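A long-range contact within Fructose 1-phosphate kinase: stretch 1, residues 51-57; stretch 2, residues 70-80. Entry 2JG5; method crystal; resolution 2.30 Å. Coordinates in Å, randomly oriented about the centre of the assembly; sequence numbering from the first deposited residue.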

ATOM      1  N   VAL A  51      -7.227  10.718 -27.204  1.00 30.28           N
ATOM      2  CA  VAL A  51      -6.080  11.572 -27.458  1.00 30.19           C
ATOM      3  C   VAL A  51      -4.883  11.050 -26.701  1.00 30.30           C
ATOM      4  O   VAL A  51      -4.929  10.900 -25.474  1.00 30.42           O
ATOM      5  CB  VAL A  51      -6.360  13.068 -27.135  1.00 30.02           C
ATOM      6  CG1 VAL A  51      -5.101  13.902 -27.320  1.00 30.08           C
ATOM      7  CG2 VAL A  51      -7.475  13.622 -28.037  1.00 29.98           C
ATOM      8  N   GLU A  52      -3.814  10.772 -27.452  1.00 30.39           N
ATOM      9  CA  GLU A  52      -2.570  10.257 -26.893  1.00 30.66           C
ATOM     10  C   GLU A  52      -1.860  11.279 -26.025  1.00 30.49           C
ATOM     11  O   GLU A  52      -2.022  12.498 -26.180  1.00 30.70           O
ATOM     12  CB  GLU A  52      -1.605   9.759 -27.979  1.00 30.84           C
ATOM     13  CG  GLU A  52      -2.155   8.683 -28.914  1.00 33.26           C
ATOM     14  CD  GLU A  52      -2.623   7.434 -28.188  1.00 36.44           C
ATOM     15  OE1 GLU A  52      -2.121   7.139 -27.074  1.00 37.37           O
ATOM     16  OE2 GLU A  52      -3.494   6.738 -28.746  1.00 38.06           O
ATOM     17  N   SER A  53      -1.077  10.753 -25.098  1.00 30.19           N
ATOM     18  CA  SER A  53      -0.247  11.552 -24.231  1.00 30.17           C
ATOM     19  C   SER A  53       0.693  10.574 -23.574  1.00 30.03           C
ATOM     20  O   SER A  53       0.409   9.374 -23.498  1.00 30.07           O
ATOM     21  CB  SER A  53      -1.082  12.282 -23.178  1.00 30.11           C
ATOM     22  OG  SER A  53      -1.611  11.371 -22.230  1.00 30.40           O
ATOM     23  N   THR A  54       1.820  11.091 -23.117  1.00 30.21           N
ATOM     24  CA  THR A  54       2.806  10.291 -22.429  1.00 30.12           C
ATOM     25  C   THR A  54       2.996  10.891 -21.064  1.00 29.96           C
ATOM     26  O   THR A  54       3.292  12.078 -20.945  1.00 29.95           O
ATOM     27  CB  THR A  54       4.141  10.319 -23.189  1.00 30.04           C
ATOM     28  OG1 THR A  54       3.910   9.906 -24.529  1.00 29.55           O
ATOM     29  CG2 THR A  54       5.172   9.395 -22.541  1.00 30.15           C
ATOM     30  N   ALA A  55       2.823  10.067 -20.039  1.00 30.24           N
ATOM     31  CA  ALA A  55       3.005  10.512 -18.664  1.00 30.48           C
ATOM     32  C   ALA A  55       4.488  10.643 -18.310  1.00 30.68           C
ATOM     33  O   ALA A  55       5.265   9.697 -18.434  1.00 30.77           O
ATOM     34  CB  ALA A  55       2.288   9.580 -17.692  1.00 30.36           C
ATOM     35  N   LEU A  56       4.867  11.842 -17.891  1.00 31.13           N
ATOM     36  CA  LEU A  56       6.201  12.112 -17.374  1.00 31.09           C
ATOM     37  C   LEU A  56       6.084  12.392 -15.887  1.00 31.04           C
ATOM     38  O   LEU A  56       4.977  12.543 -15.370  1.00 31.07           O
ATOM     39  CB  LEU A  56       6.816  13.315 -18.088  1.00 30.82           C
ATOM     40  CG  LEU A  56       6.988  13.284 -19.606  1.00 31.01           C
ATOM     41  CD1 LEU A  56       7.767  14.529 -20.021  1.00 29.96           C
ATOM     42  CD2 LEU A  56       7.676  12.008 -20.080  1.00 30.43           C
ATOM     43  N   GLY A  57       7.222  12.456 -15.203  1.00 31.16           N
ATOM     44  CA  GLY A  57       7.235  12.653 -13.757  1.00 30.99           C
ATOM     45  C   GLY A  57       8.058  11.600 -13.051  1.00 30.82           C
ATOM     46  O   GLY A  57       8.916  10.979 -13.665  1.00 30.92           O
ATOM     47  N   THR A  70      -0.446  -0.065 -14.770  1.00 31.16           N
ATOM     48  CA  THR A  70      -1.812   0.458 -14.798  1.00 31.42           C
ATOM     49  C   THR A  70      -2.031   1.350 -16.014  1.00 31.77           C
ATOM     50  O   THR A  70      -3.009   1.175 -16.747  1.00 31.71           O
ATOM     51  CB  THR A  70      -2.162   1.207 -13.482  1.00 31.42           C
ATOM     52  OG1 THR A  70      -2.265   0.255 -12.416  1.00 32.37           O
ATOM     53  CG2 THR A  70      -3.484   1.954 -13.589  1.00 31.41           C
ATOM     54  N   LEU A  71      -1.112   2.291 -16.236  1.00 32.03           N
ATOM     55  CA  LEU A  71      -1.170   3.126 -17.434  1.00 32.55           C
ATOM     56  C   LEU A  71      -1.069   2.295 -18.713  1.00 32.64           C
ATOM     57  O   LEU A  71      -1.840   2.500 -19.647  1.00 32.51           O
ATOM     58  CB  LEU A  71      -0.111   4.240 -17.410  1.00 32.30           C
ATOM     59  CG  LEU A  71      -0.333   5.370 -16.392  1.00 33.12           C
ATOM     60  CD1 LEU A  71       0.759   6.429 -16.536  1.00 32.76           C
ATOM     61  CD2 LEU A  71      -1.731   6.003 -16.525  1.00 31.92           C
ATOM     62  N   ASN A  72      -0.127   1.355 -18.744  1.00 33.20           N
ATOM     63  CA  ASN A  72       0.052   0.490 -19.912  1.00 33.83           C
ATOM     64  C   ASN A  72      -1.205  -0.307 -20.253  1.00 33.84           C
ATOM     65  O   ASN A  72      -1.592  -0.389 -21.417  1.00 33.65           O
ATOM     66  CB  ASN A  72       1.241  -0.456 -19.721  1.00 33.96           C
ATOM     67  CG  ASN A  72       2.592   0.263 -19.775  1.00 35.32           C
ATOM     68  OD1 ASN A  72       2.733   1.333 -20.388  1.00 36.68           O
ATOM     69  ND2 ASN A  72       3.599  -0.337 -19.138  1.00 35.29           N
ATOM     70  N   ASN A  73      -1.846  -0.876 -19.234  1.00 34.19           N
ATOM     71  CA  ASN A  73      -3.089  -1.624 -19.434  1.00 34.56           C
ATOM     72  C   ASN A  73      -4.185  -0.741 -19.998  1.00 34.64           C
ATOM     73  O   ASN A  73      -5.096  -1.224 -20.667  1.00 35.01           O
ATOM     74  CB  ASN A  73      -3.574  -2.263 -18.131  1.00 34.74           C
ATOM     75  CG  ASN A  73      -2.620  -3.324 -17.600  1.00 35.07           C
ATOM     76  OD1 ASN A  73      -1.682  -3.751 -18.282  1.00 34.86           O
ATOM     77  ND2 ASN A  73      -2.857  -3.747 -16.365  1.00 35.63           N
ATOM     78  N   SER A  74      -4.085   0.556 -19.719  1.00 34.55           N
ATOM     79  CA  SER A  74      -5.027   1.551 -20.214  1.00 34.69           C
ATOM     80  C   SER A  74      -4.631   2.110 -21.598  1.00 34.59           C
ATOM     81  O   SER A  74      -5.334   2.966 -22.154  1.00 34.65           O
ATOM     82  CB  SER A  74      -5.141   2.687 -19.198  1.00 34.75           C
ATOM     83  OG  SER A  74      -6.414   3.296 -19.266  1.00 35.81           O
ATOM     84  N   ALA A  75      -3.520   1.615 -22.147  1.00 34.07           N
ATOM     85  CA  ALA A  75      -2.962   2.091 -23.419  1.00 34.01           C
ATOM     86  C   ALA A  75      -2.497   3.552 -23.339  1.00 34.01           C
ATOM     87  O   ALA A  75      -2.611   4.314 -24.307  1.00 34.02           O
ATOM     88  CB  ALA A  75      -3.951   1.882 -24.579  1.00 33.88           C
ATOM     89  N   ILE A  76      -1.983   3.936 -22.174  1.00 33.82           N
ATOM     90  CA  ILE A  76      -1.348   5.237 -22.009  1.00 33.61           C
ATOM     91  C   ILE A  76       0.160   5.045 -21.811  1.00 33.90           C
ATOM     92  O   ILE A  76       0.594   4.257 -20.965  1.00 34.18           O
ATOM     93  CB  ILE A  76      -1.987   6.065 -20.865  1.00 33.32           C
ATOM     94  CG1 ILE A  76      -3.483   6.258 -21.125  1.00 32.76           C
ATOM     95  CG2 ILE A  76      -1.303   7.420 -20.741  1.00 33.00           C
ATOM     96  CD1 ILE A  76      -4.304   6.650 -19.921  1.00 30.10           C
ATOM     97  N   GLN A  77       0.948   5.751 -22.615  1.00 34.06           N
ATOM     98  CA  GLN A  77       2.403   5.673 -22.538  1.00 34.28           C
ATOM     99  C   GLN A  77       2.910   6.477 -21.350  1.00 33.71           C
ATOM    100  O   GLN A  77       2.236   7.405 -20.883  1.00 33.86           O
ATOM    101  CB  GLN A  77       3.053   6.184 -23.833  1.00 34.35           C
ATOM    102  CG  GLN A  77       2.647   5.430 -25.084  1.00 35.17           C
ATOM    103  CD  GLN A  77       3.144   6.108 -26.354  1.00 35.74           C
ATOM    104  OE1 GLN A  77       2.362   6.685 -27.124  1.00 36.95           O
ATOM    105  NE2 GLN A  77       4.455   6.043 -26.579  1.00 37.28           N
ATOM    106  N   SER A  78       4.089   6.101 -20.859  1.00 33.03           N
ATOM    107  CA  SER A  78       4.749   6.806 -19.778  1.00 32.68           C
ATOM    108  C   SER A  78       6.266   6.729 -19.923  1.00 32.76           C
ATOM    109  O   SER A  78       6.815   5.789 -20.504  1.00 32.17           O
ATOM    110  CB  SER A  78       4.304   6.271 -18.410  1.00 32.83           C
ATOM    111  OG  SER A  78       4.861   4.992 -18.135  1.00 32.82           O
ATOM    112  N   ASN A  79       6.945   7.738 -19.397  1.00 32.59           N
ATOM    113  CA  ASN A  79       8.388   7.779 -19.470  1.00 32.37           C
ATOM    114  C   ASN A  79       8.861   8.447 -18.197  1.00 32.05           C
ATOM    115  O   ASN A  79       9.521   9.489 -18.218  1.00 31.76           O
ATOM    116  CB  ASN A  79       8.832   8.511 -20.739  1.00 32.37           C
ATOM    117  CG  ASN A  79      10.252   8.161 -21.170  1.00 32.92           C
ATOM    118  OD1 ASN A  79      10.906   7.283 -20.605  1.00 32.77           O
ATOM    119  ND2 ASN A  79      10.733   8.861 -22.188  1.00 33.91           N
ATOM    120  N   PHE A  80       8.460   7.831 -17.081  1.00 31.76           N
ATOM    121  CA  PHE A  80       8.780   8.284 -15.733  1.00 31.22           C
ATOM    122  C   PHE A  80      10.262   8.170 -15.414  1.00 30.85           C
ATOM    123  O   PHE A  80      10.940   7.248 -15.874  1.00 30.54           O
ATOM    124  CB  PHE A  80       7.991   7.478 -14.692  1.00 31.48           C
ATOM    125  CG  PHE A  80       6.524   7.802 -14.649  1.00 31.45           C
ATOM    126  CD1 PHE A  80       5.578   6.835 -14.977  1.00 32.20           C
ATOM    127  CD2 PHE A  80       6.085   9.063 -14.262  1.00 31.49           C
ATOM    128  CE1 PHE A  80       4.206   7.123 -14.924  1.00 32.38           C
ATOM    129  CE2 PHE A  80       4.726   9.371 -14.214  1.00 32.32           C
ATOM    130  CZ  PHE A  80       3.782   8.398 -14.543  1.00 32.44           C
TER
HETATM  131  O   HOH W   1       0.005   7.165 -25.526  1.00 30.04           O
HETATM  132  O   HOH W   2       9.486  11.629 -16.861  1.00 22.37           O

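This is a short parallel strand pairing, held by two backbone hydrogen bonds on Ala-55, extended at each end by a water and backed by a small apolar cluster. Ala-55 lies beside Ser-78 in parallel register, with their CA atoms 4.2 Å apart. Ala-55 N donates to Gln-77 O at 2.9 Å, and Ala-55 O accepts from Asn-79 N at 2.8 Å. Both bonds are nearly straight. One residue thus bonds to the two neighbours of its partner, as a parallel bridge requires.

The same carbonyls also receive CA-H groups. Thr-54 CA lies 3.3 Å from Gln-77 O, and Ser-78 CA lies 3.2 Å from Ala-55 O. Further along, Phe-80 CA approaches Gly-57 O at 3.4 Å.

Side chains sort by face. Ala-55 and Ser-78 share one face, with their CB atoms 3.9 Å apart. There Ala-55 CB also meets Leu-71 CD1 and Phe-80 CZ, each at 3.7 Å; these are van der Waals contacts between apolar groups. Leu-71 reaches this site from the helix, which ends in a Schellman motif with Ala-75 at positive phi. Ile-76 N bonds to Leu-71 O at 2.9 Å as the chain leaves the helix. Thr-54 and Gln-77 point to the other face, where Thr-54 OG1 is 3.9 Å from Gln-77 CB.

The Phe-80 ring has Ala-55 O over one face and Gly-57 C at its edge. An ideal CB on Gly-57 would lie 3.6 Å from Phe-80 CE2. The backbone angles of Gly-57 would also jam a CB against the preceding carbonyl, which by itself calls for glycine.

Two waters link the stretches. Water 1 lies 2.6 Å from Glu-52 OE1 and 2.9 Å from Gln-77 OE1 and can donate to either. Water 2 accepts from Gly-57 N at 2.9 Å and lies 2.5 Å from Asn-79 O, to which it can donate.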